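Local coordinates for protein telomere length regulator taz1 (Schizosaccharomyces pombe, PDB 4ZMI) that binds double-stranded telomeric DNA in fission yeast and regulates telomere length and function, the chain here being its all-helical TRF-family domain, at residues S1-I5 with S79-K83; M21-K25 with D57-F61; I32-S36 with F46-L50; S100-F104 with L225-K229; E147-R151 with R211-F217. One frame throughout, in Å; residues are numbered along the deposited sequence.

Interaction 1: S1-I5 with S79-K83; sequences SIWDI and SYIRK
An extended chain end can be fastened to a helix largely through one tyrosine, with a tryptophan packed beside it, and residues 1-5 against 79-83 are a worked example. Ile2 and Trp3 have extended backbones (phi/psi -109/124° and -77/119°), Asp4 is the N-cap of helix 5-35, and 79-83 makes up all but the first residue of the short helix 78-83. The CA atoms come nearest at Trp3 and Tyr80, 9.1 Å apart, a gap filled by side chains.

The polar part centres on Tyr80. Its CA-to-CB bond points toward residues 1-5, and a chi1 of -176° (t) carries its OH to their backbone. Trp3 N donates to Tyr80 OH at 3.0 Å with a nearly straight angle of 163°, and Tyr80 OH gives a weak bond to Ser1 O at 3.3 Å. The capping oxygen, Asp4 OD1, accepts from Lys7 N.

The apolar part belongs to Trp3, also t at chi1 (-176°). Its CB lies 3.9 Å from Tyr80 CE2, and its CZ3 meets Ile81 CG1 at 3.7 Å at the edge of the indole. Trp3 NE1 bonds to Tyr69 O, while its ring also meets those of Tyr87 and Phe91 on helix 85-91. About 205 Å² is buried. An N-terminal loop, held by a tyrosine hydroxyl and a packed tryptophan, thus leads into an Asp N-cap at the start of helix 5-35.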
# COMPACT_ATOMS: atom_id res chain seq x y z
N SER A 1 5.10 16.51 1.13
CA SER A 1 3.84 16.69 1.86
C SER A 1 4.11 16.67 3.36
O SER A 1 4.99 15.95 3.83
CB SER A 1 2.85 15.60 1.47
OG SER A 1 1.69 15.65 2.26
N ILE A 2 3.36 17.47 4.12
CA ILE A 2 3.49 17.52 5.57
C ILE A 2 2.28 16.88 6.23
O ILE A 2 1.16 17.25 5.96
CB ILE A 2 3.64 18.95 6.07
CG1 ILE A 2 4.95 19.53 5.59
CG2 ILE A 2 3.61 18.99 7.59
CD1 ILE A 2 5.11 21.00 5.86
N TRP A 3 2.53 15.90 7.07
CA TRP A 3 1.46 15.21 7.76
C TRP A 3 1.03 16.17 8.88
O TRP A 3 1.84 16.54 9.73
CB TRP A 3 1.97 13.85 8.22
CG TRP A 3 0.97 12.96 8.88
CD1 TRP A 3 -0.37 13.17 8.99
CD2 TRP A 3 1.23 11.69 9.52
NE1 TRP A 3 -0.96 12.11 9.65
CE2 TRP A 3 0.00 11.20 9.98
CE3 TRP A 3 2.39 10.94 9.72
CZ2 TRP A 3 -0.10 9.98 10.65
CZ3 TRP A 3 2.27 9.73 10.38
CH2 TRP A 3 1.04 9.26 10.83
N ASP A 4 -0.23 16.59 8.84
CA ASP A 4 -0.86 17.42 9.87
C ASP A 4 -0.44 16.83 11.23
O ASP A 4 -0.66 15.65 11.50
CB ASP A 4 -2.37 17.42 9.60
CG ASP A 4 -3.11 18.43 10.45
OD1 ASP A 4 -2.79 18.54 11.64
OD2 ASP A 4 -4.02 19.10 9.93
N ILE A 5 0.16 17.68 12.08
CA ILE A 5 0.82 17.20 13.29
C ILE A 5 -0.25 17.01 14.35
O ILE A 5 -0.18 16.10 15.17
CB ILE A 5 1.96 18.11 13.83
CG1 ILE A 5 2.75 17.42 14.93
CG2 ILE A 5 1.42 19.44 14.34
CD1 ILE A 5 3.47 16.22 14.46
N SER A 79 8.44 5.00 5.98
CA SER A 79 9.62 5.76 5.60
C SER A 79 9.52 7.20 6.09
O SER A 79 10.50 7.79 6.49
CB SER A 79 9.82 5.76 4.09
OG SER A 79 8.74 6.37 3.41
N TYR A 80 8.32 7.76 6.06
CA TYR A 80 8.13 9.14 6.47
C TYR A 80 8.30 9.27 7.99
O TYR A 80 9.05 10.11 8.47
CB TYR A 80 6.74 9.59 6.05
CG TYR A 80 6.40 11.03 6.31
CD1 TYR A 80 6.45 11.97 5.30
CD2 TYR A 80 5.98 11.44 7.56
CE1 TYR A 80 6.13 13.28 5.52
CE2 TYR A 80 5.66 12.77 7.81
CZ TYR A 80 5.73 13.68 6.79
OH TYR A 80 5.39 14.98 7.01
N ILE A 81 7.60 8.42 8.73
CA ILE A 81 7.69 8.35 10.18
C ILE A 81 9.11 8.11 10.67
O ILE A 81 9.52 8.69 11.66
CB ILE A 81 6.79 7.24 10.71
CG1 ILE A 81 5.33 7.58 10.44
CG2 ILE A 81 7.03 7.05 12.19
CD1 ILE A 81 4.37 6.53 10.91
N ARG A 82 9.88 7.28 9.98
CA ARG A 82 11.26 7.04 10.39
C ARG A 82 12.14 8.25 10.10
O ARG A 82 13.06 8.56 10.86
CB ARG A 82 11.85 5.81 9.72
CG ARG A 82 13.32 5.57 10.06
CD ARG A 82 13.91 4.40 9.28
NE ARG A 82 12.88 3.44 8.94
CZ ARG A 82 12.37 3.31 7.72
NH1 ARG A 82 12.82 4.06 6.73
NH2 ARG A 82 11.42 2.42 7.50
N LYS A 83 11.84 8.93 9.00
CA LYS A 83 12.62 10.08 8.56
C LYS A 83 12.50 11.34 9.44
O LYS A 83 13.51 11.96 9.76
CB LYS A 83 12.29 10.45 7.12
CG LYS A 83 12.95 11.73 6.66
CD LYS A 83 14.46 11.52 6.59
CE LYS A 83 15.19 12.78 6.17
NZ LYS A 83 16.54 12.44 5.63

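Interaction 2: M21-K25 with D57-F61; sequences MAEQK and DLYEF
This is a buried antiparallel helix-helix contact between the middle of helix 5-35 and that of helix 52-68, and it illustrates how one lysine can serve both the apolar and the charged side of an interface. The two short axes approach to 11.6 Å with 153° between their N-to-C directions (signed crossing angle -153°), a separation spanned by long side chains. In register, Lys25 faces Leu58 (CA-CA 7.5 Å) and Ala22 faces Phe61 (8.4 Å).

Lys25 (chi1 -43°, then t, t, t) reaches across almost fully extended. Its CB packs on Leu58 CD2 at 3.8 Å, and its NZ forms a short salt bridge with Asp57 OD1 at 2.5 Å; NZ also lies 3.3 Å from Phe61 CB. Phe61, with chi1 178° (t), pushes its ring the other way: CE2 is 4.1 Å from Ala22 CB, and CE1 is 3.5 Å from Met21 CE. Met21 SD lies 5.3 Å from the ring centroid, an oblique Met-aromatic contact. Phe104 of helix 95-107 meets the Phe61 ring edge-to-face and touches Ala22, Lys25 and Leu58. The result is an antiparallel helix pair, closed by a third helix, in this all-helical domain, assigned by sequence to the TRF family.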
# COMPACT_ATOMS: atom_id res chain seq x y z
N MET A 21 -10.70 -2.13 15.42
CA MET A 21 -11.80 -2.16 14.45
C MET A 21 -11.25 -2.51 13.07
O MET A 21 -11.93 -3.12 12.25
CB MET A 21 -12.53 -0.82 14.41
CG MET A 21 -12.93 -0.27 15.77
SD MET A 21 -13.16 1.52 15.72
CE MET A 21 -14.49 1.66 14.52
N ALA A 22 -10.01 -2.11 12.82
CA ALA A 22 -9.36 -2.39 11.55
C ALA A 22 -9.14 -3.89 11.37
O ALA A 22 -9.44 -4.44 10.31
CB ALA A 22 -8.04 -1.64 11.44
N GLU A 23 -8.61 -4.55 12.40
CA GLU A 23 -8.30 -5.97 12.29
C GLU A 23 -9.57 -6.82 12.32
O GLU A 23 -9.55 -7.99 11.94
CB GLU A 23 -7.32 -6.42 13.37
CG GLU A 23 -6.00 -6.91 12.79
CD GLU A 23 -4.92 -7.05 13.84
OE1 GLU A 23 -5.18 -6.68 15.01
OE2 GLU A 23 -3.82 -7.52 13.50
N GLN A 24 -10.67 -6.21 12.76
CA GLN A 24 -11.97 -6.84 12.65
C GLN A 24 -12.30 -7.02 11.18
O GLN A 24 -12.55 -8.14 10.72
CB GLN A 24 -13.04 -5.98 13.32
CG GLN A 24 -14.47 -6.38 13.00
CD GLN A 24 -15.31 -6.57 14.24
OE1 GLN A 24 -14.79 -6.92 15.30
NE2 GLN A 24 -16.61 -6.34 14.12
N LYS A 25 -12.27 -5.93 10.43
CA LYS A 25 -12.68 -5.94 9.03
C LYS A 25 -11.72 -6.70 8.13
O LYS A 25 -12.11 -7.20 7.09
CB LYS A 25 -12.88 -4.52 8.53
CG LYS A 25 -13.59 -3.68 9.53
CD LYS A 25 -14.24 -2.49 8.90
CE LYS A 25 -15.12 -1.81 9.92
NZ LYS A 25 -15.90 -0.72 9.30
N ASP A 57 -19.81 0.16 4.71
CA ASP A 57 -19.16 0.27 6.01
C ASP A 57 -17.64 0.30 5.86
O ASP A 57 -16.97 1.07 6.54
CB ASP A 57 -19.59 -0.87 6.93
CG ASP A 57 -18.87 -0.84 8.25
OD1 ASP A 57 -18.07 -1.76 8.51
OD2 ASP A 57 -19.08 0.13 9.01
N LEU A 58 -17.10 -0.52 4.98
CA LEU A 58 -15.67 -0.53 4.73
C LEU A 58 -15.16 0.86 4.33
O LEU A 58 -14.21 1.36 4.92
CB LEU A 58 -15.29 -1.58 3.67
CG LEU A 58 -15.21 -3.03 4.14
CD1 LEU A 58 -14.99 -3.96 2.96
CD2 LEU A 58 -14.10 -3.22 5.18
N TYR A 59 -15.82 1.49 3.36
CA TYR A 59 -15.42 2.82 2.90
C TYR A 59 -15.66 3.91 3.95
O TYR A 59 -14.88 4.87 4.01
CB TYR A 59 -16.08 3.18 1.56
CG TYR A 59 -15.47 2.47 0.36
CD1 TYR A 59 -15.60 1.09 0.20
CD2 TYR A 59 -14.76 3.18 -0.61
CE1 TYR A 59 -15.04 0.44 -0.89
CE2 TYR A 59 -14.19 2.52 -1.71
CZ TYR A 59 -14.34 1.15 -1.84
OH TYR A 59 -13.80 0.47 -2.92
N GLU A 60 -16.71 3.79 4.77
CA GLU A 60 -16.94 4.80 5.81
C GLU A 60 -15.85 4.77 6.88
O GLU A 60 -15.37 5.82 7.32
CB GLU A 60 -18.34 4.70 6.45
CG GLU A 60 -18.49 3.59 7.48
CD GLU A 60 -19.78 3.67 8.27
OE1 GLU A 60 -20.11 4.79 8.72
OE2 GLU A 60 -20.45 2.63 8.43
N PHE A 61 -15.45 3.57 7.30
CA PHE A 61 -14.38 3.47 8.27
C PHE A 61 -13.08 4.04 7.70
O PHE A 61 -12.34 4.74 8.40
CB PHE A 61 -14.19 2.02 8.69
CG PHE A 61 -13.06 1.82 9.66
CD1 PHE A 61 -13.19 2.21 10.98
CD2 PHE A 61 -11.88 1.22 9.26
CE1 PHE A 61 -12.16 2.02 11.87
CE2 PHE A 61 -10.85 1.02 10.15
CZ PHE A 61 -10.99 1.42 11.46

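Interaction 3: I32-S36 with F46-L50; sequences IFSES and FSERL
After a short connection, the chain returns so that helix 43-50 packs on the end of helix 5-35. Residues 32-36 carry that end, with Ser36 leaving helical geometry (phi/psi -120/34°), and 46-50 are helical throughout, on helix 43-50. The CA register pairs Ile32 with Leu50 at 7.1 Å and Phe33 with Phe46 at 7.9 Å, so ascending residues in one segment meet descending ones in the other.

Ile32 (m, t) directs CD1 at Leu50 CD2, 3.9 Å away, and CG2 at Arg49 CG, 3.7 Å away. Phe33 and Phe46, both t at chi1, form an oblique aromatic pair with centroids 5.8 Å apart and planes at 44°; Phe33 CB lies 4.0 Å from Phe46 CZ. At the exposed margin Arg49 (t, p, t) lays its chain over the helix end: NH2 is 3.6 Å from Glu35 CB, and NE is 3.2 Å from Ser36 OG, at an angle too poor for a hydrogen bond. The 318 Å² buried is therefore held chiefly by van der Waals contact. Val29, a turn earlier on helix 5-35, touches Phe46 and Leu50, while helix 214-229 lies beside the aromatic pair, its Pro215 and Val218 against Phe33 and its Phe214 against Phe46.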
# COMPACT_ATOMS: atom_id res chain seq x y z
N ILE A 32 -14.05 -14.08 4.11
CA ILE A 32 -14.93 -14.10 2.95
C ILE A 32 -14.15 -14.41 1.67
O ILE A 32 -14.65 -15.11 0.79
CB ILE A 32 -15.76 -12.79 2.83
CG1 ILE A 32 -16.72 -12.66 4.01
CG2 ILE A 32 -16.53 -12.75 1.53
CD1 ILE A 32 -17.78 -11.57 3.85
N PHE A 33 -12.91 -13.93 1.57
CA PHE A 33 -12.09 -14.33 0.42
C PHE A 33 -11.70 -15.82 0.43
O PHE A 33 -11.39 -16.39 -0.61
CB PHE A 33 -10.82 -13.47 0.26
CG PHE A 33 -9.96 -13.90 -0.89
CD1 PHE A 33 -10.33 -13.59 -2.19
CD2 PHE A 33 -8.83 -14.67 -0.69
CE1 PHE A 33 -9.56 -14.00 -3.27
CE2 PHE A 33 -8.04 -15.10 -1.77
CZ PHE A 33 -8.41 -14.76 -3.06
N SER A 34 -11.71 -16.44 1.60
CA SER A 34 -11.32 -17.84 1.69
C SER A 34 -12.41 -18.75 1.12
O SER A 34 -12.12 -19.84 0.65
CB SER A 34 -11.00 -18.24 3.13
OG SER A 34 -9.88 -17.52 3.60
N GLU A 35 -13.65 -18.28 1.16
CA GLU A 35 -14.78 -19.06 0.66
C GLU A 35 -14.79 -19.13 -0.87
O GLU A 35 -15.06 -20.18 -1.45
CB GLU A 35 -16.10 -18.47 1.16
CG GLU A 35 -16.15 -18.17 2.65
CD GLU A 35 -16.35 -19.41 3.49
OE1 GLU A 35 -16.80 -20.44 2.95
OE2 GLU A 35 -16.05 -19.35 4.71
N SER A 36 -14.47 -18.01 -1.51
CA SER A 36 -14.71 -17.89 -2.95
C SER A 36 -13.45 -17.62 -3.77
O SER A 36 -13.50 -16.94 -4.79
CB SER A 36 -15.74 -16.80 -3.22
OG SER A 36 -16.61 -16.64 -2.10
N PHE A 46 -15.28 -9.12 -6.08
CA PHE A 46 -14.92 -9.06 -4.67
C PHE A 46 -15.96 -8.20 -3.97
O PHE A 46 -16.39 -8.50 -2.85
CB PHE A 46 -13.51 -8.46 -4.51
CG PHE A 46 -12.80 -8.90 -3.28
CD1 PHE A 46 -13.49 -9.46 -2.21
CD2 PHE A 46 -11.42 -8.75 -3.17
CE1 PHE A 46 -12.83 -9.86 -1.07
CE2 PHE A 46 -10.76 -9.14 -2.03
CZ PHE A 46 -11.47 -9.70 -0.97
N SER A 47 -16.41 -7.16 -4.67
CA SER A 47 -17.37 -6.21 -4.10
C SER A 47 -18.74 -6.84 -3.89
O SER A 47 -19.32 -6.76 -2.81
CB SER A 47 -17.51 -4.97 -4.99
OG SER A 47 -16.31 -4.23 -5.01
N GLU A 48 -19.24 -7.47 -4.94
CA GLU A 48 -20.54 -8.12 -4.88
C GLU A 48 -20.56 -9.18 -3.80
O GLU A 48 -21.51 -9.27 -3.03
CB GLU A 48 -20.88 -8.75 -6.22
CG GLU A 48 -20.93 -7.78 -7.37
CD GLU A 48 -21.13 -8.47 -8.71
OE1 GLU A 48 -21.43 -9.69 -8.71
OE2 GLU A 48 -20.98 -7.81 -9.76
N ARG A 49 -19.51 -9.99 -3.73
CA ARG A 49 -19.49 -11.04 -2.71
C ARG A 49 -19.46 -10.45 -1.30
O ARG A 49 -20.08 -11.00 -0.39
CB ARG A 49 -18.33 -12.02 -2.94
CG ARG A 49 -18.09 -13.00 -1.79
CD ARG A 49 -19.27 -13.95 -1.51
NE ARG A 49 -18.90 -14.97 -0.52
CZ ARG A 49 -19.71 -15.90 -0.03
NH1 ARG A 49 -20.98 -15.97 -0.43
NH2 ARG A 49 -19.26 -16.77 0.87
N LEU A 50 -18.76 -9.33 -1.11
CA LEU A 50 -18.71 -8.72 0.21
C LEU A 50 -20.07 -8.19 0.68
O LEU A 50 -20.43 -8.31 1.86
CB LEU A 50 -17.61 -7.64 0.28
CG LEU A 50 -16.18 -8.16 0.48
CD1 LEU A 50 -15.15 -7.08 0.25
CD2 LEU A 50 -15.99 -8.76 1.86

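Interaction 4: S100-F104 with L225-K229; sequences SIQFF and LLEFK
A phenylalanine ring fills the space between two antiparallel helices here, helix 95-107 and the C-terminal part of helix 214-229. Their short axes run at 172° and approach to 10.0 Å, with Phe103 beside Leu225 (CA-CA 5.9 Å) and Ser100 beside Lys229 (7.1 Å); 358 Å² is buried.

Leu225 comes first. Phe103 (chi1 -154°, t; chi2 116°) brings its ring to the leucine, whose CB sits over the ring face, 3.6 Å from the centroid and 13° off the normal, a CH-pi contact; Leu225 O is 3.2 Å from Phe103 CE1. Leu226 then brings CD2 to 3.5 Å from that same Phe103 CE1. Phe228 (chi1 -158°) receives Gln102 OE1 over its ring face, with CE1 to OE1 at 3.3 Å; Gln102 NE2 bonds to Ile76 O. Lys229 closes the segment, its CD 3.7 Å from Phe103 CD1, and its NZ forms a salt bridge with Glu23 of helix 5-35. This is an antiparallel helix pair in the core of this all-helical domain.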
# COMPACT_ATOMS: atom_id res chain seq x y z
N SER A 100 -1.31 -2.74 11.45
CA SER A 100 -2.68 -3.20 11.30
C SER A 100 -3.50 -2.22 10.46
O SER A 100 -4.20 -2.63 9.54
CB SER A 100 -3.35 -3.42 12.65
OG SER A 100 -2.75 -4.49 13.36
N ILE A 101 -3.42 -0.93 10.78
CA ILE A 101 -4.16 0.09 10.04
C ILE A 101 -3.77 0.07 8.55
O ILE A 101 -4.63 0.12 7.65
CB ILE A 101 -3.91 1.50 10.62
CG1 ILE A 101 -4.34 1.56 12.08
CG2 ILE A 101 -4.64 2.56 9.81
CD1 ILE A 101 -3.41 2.38 12.94
N GLN A 102 -2.48 -0.03 8.28
CA GLN A 102 -2.00 -0.05 6.91
C GLN A 102 -2.53 -1.29 6.15
O GLN A 102 -2.93 -1.19 4.98
CB GLN A 102 -0.48 0.01 6.91
CG GLN A 102 0.17 -0.05 5.56
CD GLN A 102 1.66 -0.26 5.66
OE1 GLN A 102 2.11 -1.33 6.05
NE2 GLN A 102 2.44 0.77 5.32
N PHE A 103 -2.55 -2.43 6.83
CA PHE A 103 -3.10 -3.69 6.29
C PHE A 103 -4.50 -3.44 5.76
O PHE A 103 -4.80 -3.73 4.60
CB PHE A 103 -3.17 -4.74 7.39
CG PHE A 103 -3.10 -6.16 6.90
CD1 PHE A 103 -2.04 -6.97 7.27
CD2 PHE A 103 -4.10 -6.69 6.10
CE1 PHE A 103 -1.96 -8.28 6.82
CE2 PHE A 103 -4.03 -7.99 5.65
CZ PHE A 103 -2.95 -8.79 6.01
N PHE A 104 -5.34 -2.88 6.62
CA PHE A 104 -6.71 -2.55 6.24
C PHE A 104 -6.74 -1.67 5.01
O PHE A 104 -7.51 -1.91 4.10
CB PHE A 104 -7.46 -1.86 7.39
CG PHE A 104 -8.79 -1.30 6.97
CD1 PHE A 104 -9.90 -2.12 6.88
CD2 PHE A 104 -8.92 0.03 6.62
CE1 PHE A 104 -11.12 -1.61 6.48
CE2 PHE A 104 -10.13 0.54 6.21
CZ PHE A 104 -11.23 -0.28 6.15
N LEU A 225 1.21 -8.22 2.81
CA LEU A 225 0.82 -7.38 3.94
C LEU A 225 1.02 -8.12 5.26
O LEU A 225 1.10 -7.51 6.31
CB LEU A 225 -0.65 -6.94 3.82
CG LEU A 225 -1.13 -6.19 2.57
CD1 LEU A 225 -2.58 -5.73 2.72
CD2 LEU A 225 -0.24 -5.00 2.27
N LEU A 226 1.09 -9.45 5.20
CA LEU A 226 1.31 -10.25 6.39
C LEU A 226 2.78 -10.29 6.78
O LEU A 226 3.11 -10.10 7.95
CB LEU A 226 0.76 -11.66 6.22
CG LEU A 226 -0.74 -11.85 6.39
CD1 LEU A 226 -1.16 -13.25 5.97
CD2 LEU A 226 -1.16 -11.58 7.81
N GLU A 227 3.67 -10.54 5.81
CA GLU A 227 5.11 -10.44 6.03
C GLU A 227 5.47 -9.09 6.61
O GLU A 227 6.21 -9.00 7.59
CB GLU A 227 5.90 -10.58 4.73
CG GLU A 227 5.57 -11.76 3.86
CD GLU A 227 6.39 -11.75 2.59
OE1 GLU A 227 7.59 -11.39 2.65
OE2 GLU A 227 5.83 -12.09 1.53
N PHE A 228 4.96 -8.03 5.98
CA PHE A 228 5.17 -6.66 6.42
C PHE A 228 4.78 -6.57 7.90
O PHE A 228 5.51 -6.00 8.70
CB PHE A 228 4.32 -5.71 5.56
CG PHE A 228 4.79 -4.26 5.52
CD1 PHE A 228 4.46 -3.45 4.45
CD2 PHE A 228 5.53 -3.70 6.56
CE1 PHE A 228 4.86 -2.12 4.39
CE2 PHE A 228 5.93 -2.36 6.51
CZ PHE A 228 5.60 -1.58 5.43
N LYS A 229 3.66 -7.20 8.25
CA LYS A 229 3.08 -7.08 9.60
C LYS A 229 3.93 -7.72 10.72
O LYS A 229 3.72 -7.43 11.90
CB LYS A 229 1.64 -7.62 9.64
CG LYS A 229 0.77 -7.01 10.75
CD LYS A 229 -0.70 -7.41 10.64
CE LYS A 229 -0.96 -8.81 11.17
NZ LYS A 229 -2.43 -9.10 11.26

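Interaction 5: E147-R151 with R211-F217; sequences ELVIR and RASFPAF
A loop and the N-capped start of helix 214-229 pack here on the flank of helix 137-154. Ser213 is the N-cap; Arg211 and Ala212 before it are extended (phi/psi -76/146° and -78/160°). The CA atoms come nearest at Ile150 and Arg211, 6.1 Å apart. In all, 437 Å² is buried.

Arg151 loses the most surface. Its m, t, p rotamer carries CD over the face of the Phe217 ring, 3.5 Å from the centroid and 14° off the normal, a CH-pi contact, and brings NE to 3.4 Å from Phe217 CE2. NH2 comes within 3.5 Å of Phe214 CD1, and NE is hydrogen-bonded to His117.

Phe217 (chi1 175°, t) comes next. The edge of its ring meets Leu148, CZ to CD2 at 3.6 Å, and its CD1 lies 3.8 Å from Glu147 CG.

Arg211 is third. Its CA and CB each lie 3.9 Å from Ile150 CG2, and its CG is 3.8 Å from Glu147 OE2. Despite the like charges, Arg211 NE stays 3.9 Å from Arg151 NH1. Its polar neighbour Glu147 (t, p) holds the loop, OE2 accepting from Ala212 N at 2.9 Å and 159°. A water completes the network, donating to Glu147 OE2 (2.6 Å) and Ala212 O (2.8 Å) while accepting from Arg151 NH1 at 2.4 Å.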
# COMPACT_ATOMS: atom_id res chain seq x y z
N GLU A 147 3.51 -6.39 -10.74
CA GLU A 147 2.10 -6.71 -10.94
C GLU A 147 1.18 -5.48 -10.94
O GLU A 147 0.32 -5.35 -11.81
CB GLU A 147 1.62 -7.72 -9.90
CG GLU A 147 0.20 -8.18 -10.16
CD GLU A 147 0.08 -9.09 -11.39
OE1 GLU A 147 1.09 -9.75 -11.72
OE2 GLU A 147 -1.00 -9.14 -12.01
N LEU A 148 1.37 -4.58 -9.97
CA LEU A 148 0.60 -3.35 -9.93
C LEU A 148 0.84 -2.59 -11.22
O LEU A 148 -0.06 -1.97 -11.76
CB LEU A 148 0.98 -2.48 -8.73
CG LEU A 148 0.75 -3.18 -7.39
CD1 LEU A 148 1.32 -2.34 -6.24
CD2 LEU A 148 -0.75 -3.39 -7.23
N VAL A 149 2.07 -2.66 -11.73
CA VAL A 149 2.37 -1.96 -12.98
C VAL A 149 1.56 -2.56 -14.14
O VAL A 149 0.97 -1.81 -14.93
CB VAL A 149 3.88 -1.92 -13.28
CG1 VAL A 149 4.16 -1.30 -14.63
CG2 VAL A 149 4.58 -1.12 -12.19
N ILE A 150 1.50 -3.89 -14.20
CA ILE A 150 0.71 -4.58 -15.23
C ILE A 150 -0.75 -4.18 -15.11
O ILE A 150 -1.38 -3.79 -16.09
CB ILE A 150 0.75 -6.11 -15.10
CG1 ILE A 150 2.17 -6.62 -14.90
CG2 ILE A 150 0.15 -6.74 -16.33
CD1 ILE A 150 3.05 -6.39 -16.09
N ARG A 151 -1.28 -4.29 -13.89
CA ARG A 151 -2.68 -4.00 -13.63
C ARG A 151 -3.03 -2.59 -14.08
O ARG A 151 -4.05 -2.38 -14.74
CB ARG A 151 -3.04 -4.25 -12.15
CG ARG A 151 -3.00 -5.75 -11.79
CD ARG A 151 -3.53 -6.08 -10.40
NE ARG A 151 -4.96 -5.83 -10.28
CZ ARG A 151 -5.90 -6.67 -10.71
NH1 ARG A 151 -5.56 -7.82 -11.31
NH2 ARG A 151 -7.19 -6.36 -10.56
N ARG A 211 -0.96 -10.63 -17.07
CA ARG A 211 -1.49 -10.19 -15.78
C ARG A 211 -1.79 -11.45 -14.98
O ARG A 211 -2.15 -12.48 -15.57
CB ARG A 211 -2.75 -9.35 -16.01
CG ARG A 211 -3.57 -9.06 -14.78
CD ARG A 211 -5.05 -9.10 -15.12
NE ARG A 211 -5.63 -7.77 -15.22
CZ ARG A 211 -5.73 -7.10 -16.36
NH1 ARG A 211 -5.27 -7.66 -17.48
NH2 ARG A 211 -6.27 -5.89 -16.39
N ALA A 212 -1.61 -11.41 -13.66
CA ALA A 212 -2.00 -12.57 -12.85
C ALA A 212 -3.50 -12.60 -12.63
O ALA A 212 -4.18 -11.59 -12.78
CB ALA A 212 -1.27 -12.60 -11.55
N SER A 213 -4.01 -13.78 -12.29
CA SER A 213 -5.40 -13.91 -11.93
C SER A 213 -5.64 -13.16 -10.63
O SER A 213 -4.76 -13.10 -9.76
CB SER A 213 -5.74 -15.37 -11.71
OG SER A 213 -4.87 -15.91 -10.75
N PHE A 214 -6.84 -12.60 -10.50
CA PHE A 214 -7.21 -11.85 -9.31
C PHE A 214 -7.06 -12.63 -8.00
O PHE A 214 -6.44 -12.13 -7.07
CB PHE A 214 -8.61 -11.23 -9.44
CG PHE A 214 -8.88 -10.16 -8.42
CD1 PHE A 214 -8.19 -8.96 -8.48
CD2 PHE A 214 -9.79 -10.35 -7.41
CE1 PHE A 214 -8.42 -7.97 -7.55
CE2 PHE A 214 -10.02 -9.36 -6.48
CZ PHE A 214 -9.33 -8.17 -6.55
N PRO A 215 -7.60 -13.86 -7.92
CA PRO A 215 -7.47 -14.57 -6.65
C PRO A 215 -6.02 -14.85 -6.30
O PRO A 215 -5.67 -15.04 -5.13
CB PRO A 215 -8.18 -15.89 -6.92
CG PRO A 215 -8.11 -16.04 -8.39
CD PRO A 215 -8.33 -14.67 -8.90
N ALA A 216 -5.17 -14.87 -7.32
CA ALA A 216 -3.76 -15.06 -7.08
C ALA A 216 -3.14 -13.73 -6.68
O ALA A 216 -2.25 -13.67 -5.83
CB ALA A 216 -3.08 -15.63 -8.31
N PHE A 217 -3.60 -12.66 -7.33
CA PHE A 217 -3.17 -11.32 -6.97
C PHE A 217 -3.51 -11.08 -5.51
O PHE A 217 -2.63 -10.75 -4.70
CB PHE A 217 -3.86 -10.29 -7.87
CG PHE A 217 -3.57 -8.86 -7.50
CD1 PHE A 217 -2.27 -8.44 -7.32
CD2 PHE A 217 -4.59 -7.94 -7.36
CE1 PHE A 217 -1.99 -7.12 -6.99
CE2 PHE A 217 -4.31 -6.61 -7.04
CZ PHE A 217 -3.01 -6.22 -6.86
O HOH W 1 -3.57 -9.19 -11.55

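How the interactions relate
The five contacts assemble a helical domain by sharing elements. Helix 5-35 serves interactions 2 and 3, which touch at Leu58 CD1 and Leu50 CD1, 4.1 Å apart. Interaction 2 joins interaction 4 through a salt bridge from Lys229 NZ to Glu23 OE2 (3.1 Å) and through Phe61 CD2 against Phe104 CZ (3.5 Å). Interactions 4 and 5 use different parts of helix 214-229, and Phe46 CD2 meets Phe214 CE2 at 3.6 Å between interactions 3 and 5. Interaction 1 touches none of the others; its nearest, interaction 4, is about 7 Å away between closest atoms. The Ser1 side chain lies about 6 Å from bound magnesium and that of Glu147 about 5 Å from bound cobalt.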